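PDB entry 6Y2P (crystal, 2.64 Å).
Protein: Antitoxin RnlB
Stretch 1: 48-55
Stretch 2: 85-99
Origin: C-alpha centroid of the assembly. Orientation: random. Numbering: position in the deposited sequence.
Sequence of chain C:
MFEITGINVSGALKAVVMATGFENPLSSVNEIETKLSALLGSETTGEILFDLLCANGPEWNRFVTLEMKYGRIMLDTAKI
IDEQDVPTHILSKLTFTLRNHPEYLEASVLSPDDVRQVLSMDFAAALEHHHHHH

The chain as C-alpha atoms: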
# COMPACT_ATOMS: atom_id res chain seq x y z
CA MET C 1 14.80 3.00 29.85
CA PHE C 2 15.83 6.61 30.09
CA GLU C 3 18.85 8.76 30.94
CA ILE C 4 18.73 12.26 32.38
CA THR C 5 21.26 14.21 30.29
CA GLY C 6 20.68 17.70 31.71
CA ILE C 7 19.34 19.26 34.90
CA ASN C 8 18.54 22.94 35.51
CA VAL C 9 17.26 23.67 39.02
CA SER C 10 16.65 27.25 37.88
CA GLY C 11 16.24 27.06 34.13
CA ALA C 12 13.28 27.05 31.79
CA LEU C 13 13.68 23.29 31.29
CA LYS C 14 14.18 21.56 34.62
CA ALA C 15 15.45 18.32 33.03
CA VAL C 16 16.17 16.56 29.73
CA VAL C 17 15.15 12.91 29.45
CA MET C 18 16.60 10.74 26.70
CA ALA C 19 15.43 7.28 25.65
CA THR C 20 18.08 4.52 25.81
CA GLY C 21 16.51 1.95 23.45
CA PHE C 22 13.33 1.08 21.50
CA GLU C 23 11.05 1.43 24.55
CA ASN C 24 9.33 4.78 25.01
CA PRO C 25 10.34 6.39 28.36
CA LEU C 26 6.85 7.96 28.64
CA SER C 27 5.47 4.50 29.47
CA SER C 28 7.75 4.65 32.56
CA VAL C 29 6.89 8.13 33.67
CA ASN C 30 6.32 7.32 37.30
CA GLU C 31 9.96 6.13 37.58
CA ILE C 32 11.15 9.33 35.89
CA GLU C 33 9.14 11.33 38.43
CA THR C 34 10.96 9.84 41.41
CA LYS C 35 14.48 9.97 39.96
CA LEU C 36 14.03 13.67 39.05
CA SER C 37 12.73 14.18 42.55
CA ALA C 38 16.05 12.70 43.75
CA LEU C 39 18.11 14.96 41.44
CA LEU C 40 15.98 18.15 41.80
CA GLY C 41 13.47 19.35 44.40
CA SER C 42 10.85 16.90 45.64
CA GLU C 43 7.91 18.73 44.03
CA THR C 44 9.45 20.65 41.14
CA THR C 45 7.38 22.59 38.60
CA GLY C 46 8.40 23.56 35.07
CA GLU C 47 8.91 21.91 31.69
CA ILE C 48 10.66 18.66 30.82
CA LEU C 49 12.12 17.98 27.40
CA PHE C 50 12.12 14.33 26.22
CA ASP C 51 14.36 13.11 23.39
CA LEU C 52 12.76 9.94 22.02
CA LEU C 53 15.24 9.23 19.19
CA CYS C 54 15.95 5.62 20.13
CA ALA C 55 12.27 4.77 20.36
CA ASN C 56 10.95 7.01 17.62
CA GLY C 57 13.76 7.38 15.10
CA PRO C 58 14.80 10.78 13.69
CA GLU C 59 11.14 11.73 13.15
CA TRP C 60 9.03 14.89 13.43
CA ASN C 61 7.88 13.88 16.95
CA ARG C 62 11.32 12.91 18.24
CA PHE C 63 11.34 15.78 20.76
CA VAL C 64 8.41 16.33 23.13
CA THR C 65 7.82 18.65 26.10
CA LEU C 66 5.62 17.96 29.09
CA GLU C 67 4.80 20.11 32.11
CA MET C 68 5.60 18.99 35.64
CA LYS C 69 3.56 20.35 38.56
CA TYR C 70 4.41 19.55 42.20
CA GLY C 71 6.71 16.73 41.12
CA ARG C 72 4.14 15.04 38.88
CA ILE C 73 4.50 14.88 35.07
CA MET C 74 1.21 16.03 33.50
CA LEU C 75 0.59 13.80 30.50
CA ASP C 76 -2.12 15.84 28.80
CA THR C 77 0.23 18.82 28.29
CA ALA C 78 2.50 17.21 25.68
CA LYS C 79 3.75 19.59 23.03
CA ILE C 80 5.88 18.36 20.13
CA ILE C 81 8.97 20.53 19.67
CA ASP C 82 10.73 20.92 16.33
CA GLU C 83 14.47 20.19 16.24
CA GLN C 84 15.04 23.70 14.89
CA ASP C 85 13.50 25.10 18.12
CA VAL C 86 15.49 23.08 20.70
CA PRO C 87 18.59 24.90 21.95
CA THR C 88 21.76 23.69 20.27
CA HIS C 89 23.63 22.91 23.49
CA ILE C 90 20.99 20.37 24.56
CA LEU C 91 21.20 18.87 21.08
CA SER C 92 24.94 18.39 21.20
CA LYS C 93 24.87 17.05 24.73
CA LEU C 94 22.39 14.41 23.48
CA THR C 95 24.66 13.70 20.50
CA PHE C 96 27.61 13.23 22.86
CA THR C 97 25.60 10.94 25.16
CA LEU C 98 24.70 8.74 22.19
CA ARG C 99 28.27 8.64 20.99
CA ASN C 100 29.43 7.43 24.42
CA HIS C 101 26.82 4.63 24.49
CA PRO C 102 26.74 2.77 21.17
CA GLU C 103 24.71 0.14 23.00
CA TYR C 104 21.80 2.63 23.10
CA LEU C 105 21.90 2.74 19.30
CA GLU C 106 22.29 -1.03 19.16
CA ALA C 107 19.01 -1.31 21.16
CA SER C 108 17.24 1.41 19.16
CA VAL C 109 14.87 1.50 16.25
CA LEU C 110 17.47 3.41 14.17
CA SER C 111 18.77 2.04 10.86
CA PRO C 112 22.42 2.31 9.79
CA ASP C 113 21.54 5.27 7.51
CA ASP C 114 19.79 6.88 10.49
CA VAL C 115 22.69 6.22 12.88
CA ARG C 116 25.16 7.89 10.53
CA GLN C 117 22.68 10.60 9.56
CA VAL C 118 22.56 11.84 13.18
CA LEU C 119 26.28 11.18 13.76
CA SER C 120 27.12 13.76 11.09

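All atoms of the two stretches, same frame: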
# COMPACT_ATOMS: atom_id res chain seq x y z
N ILE C 48 9.74 19.76 31.03
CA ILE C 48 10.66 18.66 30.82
C ILE C 48 10.71 18.42 29.33
O ILE C 48 9.66 18.29 28.68
CB ILE C 48 10.19 17.40 31.57
CG1 ILE C 48 9.97 17.71 33.04
CG2 ILE C 48 11.18 16.26 31.42
CD1 ILE C 48 9.98 16.48 33.90
N LEU C 49 11.91 18.40 28.78
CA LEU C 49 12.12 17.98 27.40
C LEU C 49 12.51 16.50 27.35
O LEU C 49 13.40 16.07 28.08
CB LEU C 49 13.21 18.84 26.76
CG LEU C 49 13.68 18.35 25.40
CD1 LEU C 49 12.50 18.36 24.47
CD2 LEU C 49 14.84 19.24 24.89
N PHE C 50 11.84 15.74 26.49
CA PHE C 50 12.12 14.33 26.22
C PHE C 50 12.68 14.21 24.80
O PHE C 50 12.06 14.69 23.84
CB PHE C 50 10.83 13.48 26.29
CG PHE C 50 10.41 13.11 27.67
CD1 PHE C 50 9.58 13.95 28.40
CD2 PHE C 50 10.79 11.90 28.22
CE1 PHE C 50 9.17 13.60 29.67
CE2 PHE C 50 10.39 11.53 29.50
CZ PHE C 50 9.58 12.39 30.23
N ASP C 51 13.82 13.53 24.68
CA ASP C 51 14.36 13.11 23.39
C ASP C 51 14.03 11.63 23.16
O ASP C 51 14.56 10.76 23.86
CB ASP C 51 15.87 13.34 23.33
CG ASP C 51 16.50 12.79 22.06
OD1 ASP C 51 15.77 12.29 21.18
OD2 ASP C 51 17.73 12.90 21.93
N LEU C 52 13.18 11.32 22.18
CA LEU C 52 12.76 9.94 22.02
C LEU C 52 13.43 9.23 20.85
O LEU C 52 12.91 8.18 20.38
CB LEU C 52 11.24 9.89 21.88
CG LEU C 52 10.41 10.71 22.88
CD1 LEU C 52 8.91 10.72 22.52
CD2 LEU C 52 10.58 10.15 24.29
N LEU C 53 14.61 9.70 20.42
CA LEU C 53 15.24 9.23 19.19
C LEU C 53 15.32 7.70 19.13
O LEU C 53 14.95 7.09 18.12
CB LEU C 53 16.64 9.82 19.04
CG LEU C 53 17.42 9.18 17.88
CD1 LEU C 53 16.78 9.64 16.60
CD2 LEU C 53 18.93 9.45 17.88
N CYS C 54 15.76 7.06 20.22
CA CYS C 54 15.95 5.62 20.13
C CYS C 54 14.64 4.84 20.16
O CYS C 54 14.59 3.70 19.69
CB CYS C 54 16.80 5.13 21.31
SG CYS C 54 18.56 5.69 21.29
N ALA C 55 13.53 5.48 20.49
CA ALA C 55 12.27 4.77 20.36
C ALA C 55 11.52 5.18 19.11
O ALA C 55 10.79 4.37 18.53
CB ALA C 55 11.40 5.03 21.59
N ASP C 85 13.86 24.26 16.98
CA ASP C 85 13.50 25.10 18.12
C ASP C 85 14.09 24.65 19.45
O ASP C 85 13.82 25.28 20.48
CB ASP C 85 11.98 25.18 18.26
CG ASP C 85 11.33 26.01 17.17
OD1 ASP C 85 11.78 27.16 16.94
OD2 ASP C 85 10.39 25.49 16.54
N VAL C 86 14.83 23.54 19.48
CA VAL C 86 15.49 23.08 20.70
C VAL C 86 16.88 23.69 20.74
O VAL C 86 17.61 23.68 19.73
CB VAL C 86 15.52 21.54 20.78
CG1 VAL C 86 15.96 20.97 19.49
CG2 VAL C 86 16.45 21.05 21.90
N PRO C 87 17.28 24.25 21.87
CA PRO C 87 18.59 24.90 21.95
C PRO C 87 19.71 23.95 21.53
O PRO C 87 19.66 22.75 21.80
CB PRO C 87 18.70 25.28 23.43
CG PRO C 87 17.21 25.40 23.88
CD PRO C 87 16.50 24.34 23.11
N THR C 88 20.72 24.52 20.87
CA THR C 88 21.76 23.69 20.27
C THR C 88 22.62 22.97 21.31
O THR C 88 23.08 21.85 21.05
CB THR C 88 22.65 24.54 19.35
OG1 THR C 88 23.01 25.78 19.99
CG2 THR C 88 21.88 24.84 18.08
N HIS C 89 22.79 23.56 22.50
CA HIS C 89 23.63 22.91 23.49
C HIS C 89 23.00 21.62 24.01
O HIS C 89 23.71 20.62 24.19
CB HIS C 89 23.96 23.88 24.63
CG HIS C 89 22.84 24.13 25.59
ND1 HIS C 89 21.97 25.19 25.45
CD2 HIS C 89 22.47 23.48 26.72
CE1 HIS C 89 21.10 25.17 26.44
NE2 HIS C 89 21.38 24.15 27.23
N ILE C 90 21.68 21.61 24.21
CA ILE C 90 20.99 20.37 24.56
C ILE C 90 21.17 19.33 23.46
O ILE C 90 21.40 18.13 23.72
CB ILE C 90 19.50 20.64 24.82
CG1 ILE C 90 19.29 21.91 25.68
CG2 ILE C 90 18.83 19.40 25.37
CD1 ILE C 90 19.31 21.68 27.19
N LEU C 91 21.09 19.79 22.20
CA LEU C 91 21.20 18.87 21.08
C LEU C 91 22.55 18.20 21.05
O LEU C 91 22.64 16.97 20.90
CB LEU C 91 20.98 19.63 19.78
CG LEU C 91 19.54 20.05 19.75
CD1 LEU C 91 19.29 20.64 18.40
CD2 LEU C 91 18.69 18.81 20.00
N SER C 92 23.61 18.97 21.27
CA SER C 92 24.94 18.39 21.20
C SER C 92 25.28 17.60 22.44
O SER C 92 26.00 16.61 22.35
CB SER C 92 26.00 19.48 21.00
OG SER C 92 25.73 20.21 19.83
N LYS C 93 24.64 17.90 23.57
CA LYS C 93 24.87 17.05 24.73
C LYS C 93 24.18 15.70 24.55
O LYS C 93 24.74 14.66 24.93
CB LYS C 93 24.40 17.77 25.99
CG LYS C 93 24.46 16.97 27.28
CD LYS C 93 25.80 17.07 28.01
N LEU C 94 23.02 15.68 23.87
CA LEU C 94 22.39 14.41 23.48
C LEU C 94 23.24 13.65 22.46
O LEU C 94 23.39 12.42 22.55
CB LEU C 94 20.99 14.67 22.92
CG LEU C 94 20.00 15.24 23.94
CD1 LEU C 94 18.81 15.99 23.30
CD2 LEU C 94 19.51 14.13 24.87
N THR C 95 23.79 14.36 21.47
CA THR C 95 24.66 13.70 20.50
C THR C 95 25.86 13.06 21.18
O THR C 95 26.24 11.92 20.87
CB THR C 95 25.12 14.71 19.45
OG1 THR C 95 23.98 15.16 18.71
CG2 THR C 95 26.12 14.09 18.49
N PHE C 96 26.48 13.78 22.13
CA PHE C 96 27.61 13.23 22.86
C PHE C 96 27.20 12.00 23.66
O PHE C 96 27.90 10.98 23.65
CB PHE C 96 28.19 14.29 23.79
CG PHE C 96 29.47 13.89 24.47
CD1 PHE C 96 30.58 13.54 23.73
CD2 PHE C 96 29.57 13.92 25.85
CE1 PHE C 96 31.77 13.21 24.36
CE2 PHE C 96 30.75 13.59 26.48
CZ PHE C 96 31.85 13.23 25.74
N THR C 97 26.04 12.07 24.34
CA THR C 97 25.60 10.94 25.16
C THR C 97 25.41 9.70 24.30
O THR C 97 25.83 8.60 24.69
CB THR C 97 24.32 11.32 25.92
OG1 THR C 97 24.61 12.36 26.87
CG2 THR C 97 23.74 10.12 26.67
N LEU C 98 24.85 9.86 23.10
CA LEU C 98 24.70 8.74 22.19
C LEU C 98 26.06 8.22 21.77
O LEU C 98 26.31 7.01 21.78
CB LEU C 98 23.92 9.16 20.94
CG LEU C 98 22.41 9.29 21.01
CD1 LEU C 98 21.91 9.95 19.77
CD2 LEU C 98 21.84 7.91 21.14
N ARG C 99 27.00 9.13 21.51
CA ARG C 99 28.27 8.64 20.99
C ARG C 99 29.06 7.90 22.05
O ARG C 99 29.86 7.03 21.70
CB ARG C 99 29.08 9.81 20.43
CG ARG C 99 28.97 9.91 18.91
CD ARG C 99 30.06 10.74 18.29
NE ARG C 99 29.63 12.12 18.09
CZ ARG C 99 29.48 12.69 16.90
NH1 ARG C 99 29.72 11.99 15.79
NH2 ARG C 99 29.09 13.96 16.81

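The most unusual feature of this contact is a buried carboxylate in an otherwise apolar seam: OD2 of Asp 51 lies 3.5 Å from CD1 of Leu 94, and no hydrogen bond joins the two stretches anywhere. The acid is not left unsatisfied. Asp 51 has chi1 t, and its OD1 accepts a hydrogen bond from the backbone N of Leu 53 at 2.9 Å, tying the end of the strand to the first turn of the helix that begins at Leu 53; both carboxylate oxygens also have hydrogen-bond partners elsewhere in the structure.

The remaining contacts are between apolar side chains. In the strand, Leu 49 and Asp 51 point toward the helix 88-99, whereas Phe 50 between them points away, the alternation expected of an extended chain. Leu 49, with chi1 t and chi2 p, places CD2 3.8 Å from CG2 of Val 86, just ahead of the helix, and 4.0 Å from CG2 of Ile 90 in its first turn. One leucine methyl thus meets two beta-branched residues.

Beyond Asp 51 the chain turns at Leu 52, the N-cap residue, and the partner becomes Leu 98. CD1 of Leu 98 lies 3.6 Å from CD2 of Leu 53, and CD2 of Leu 98 lies 4.0 Å from SG of Cys 54, so its two methyls reach different neighbours. The small thiol suits this buried, apolar site, and the branched, flexible side chains of the buried Leu 49, Leu 53, Leu 94 and Leu 98 suit packing across the seam.

On the helix, Ile 90, Leu 94 and Leu 98 recur every four residues and form a single stripe, held in step by the backbone hydrogen bonds from N of Leu 94 to O of Ile 90 (2.9 Å) and from N of Leu 98 to O of Leu 94 (3.0 Å). The contact buries 285 Å² in total, a modest area resting on van der Waals packing.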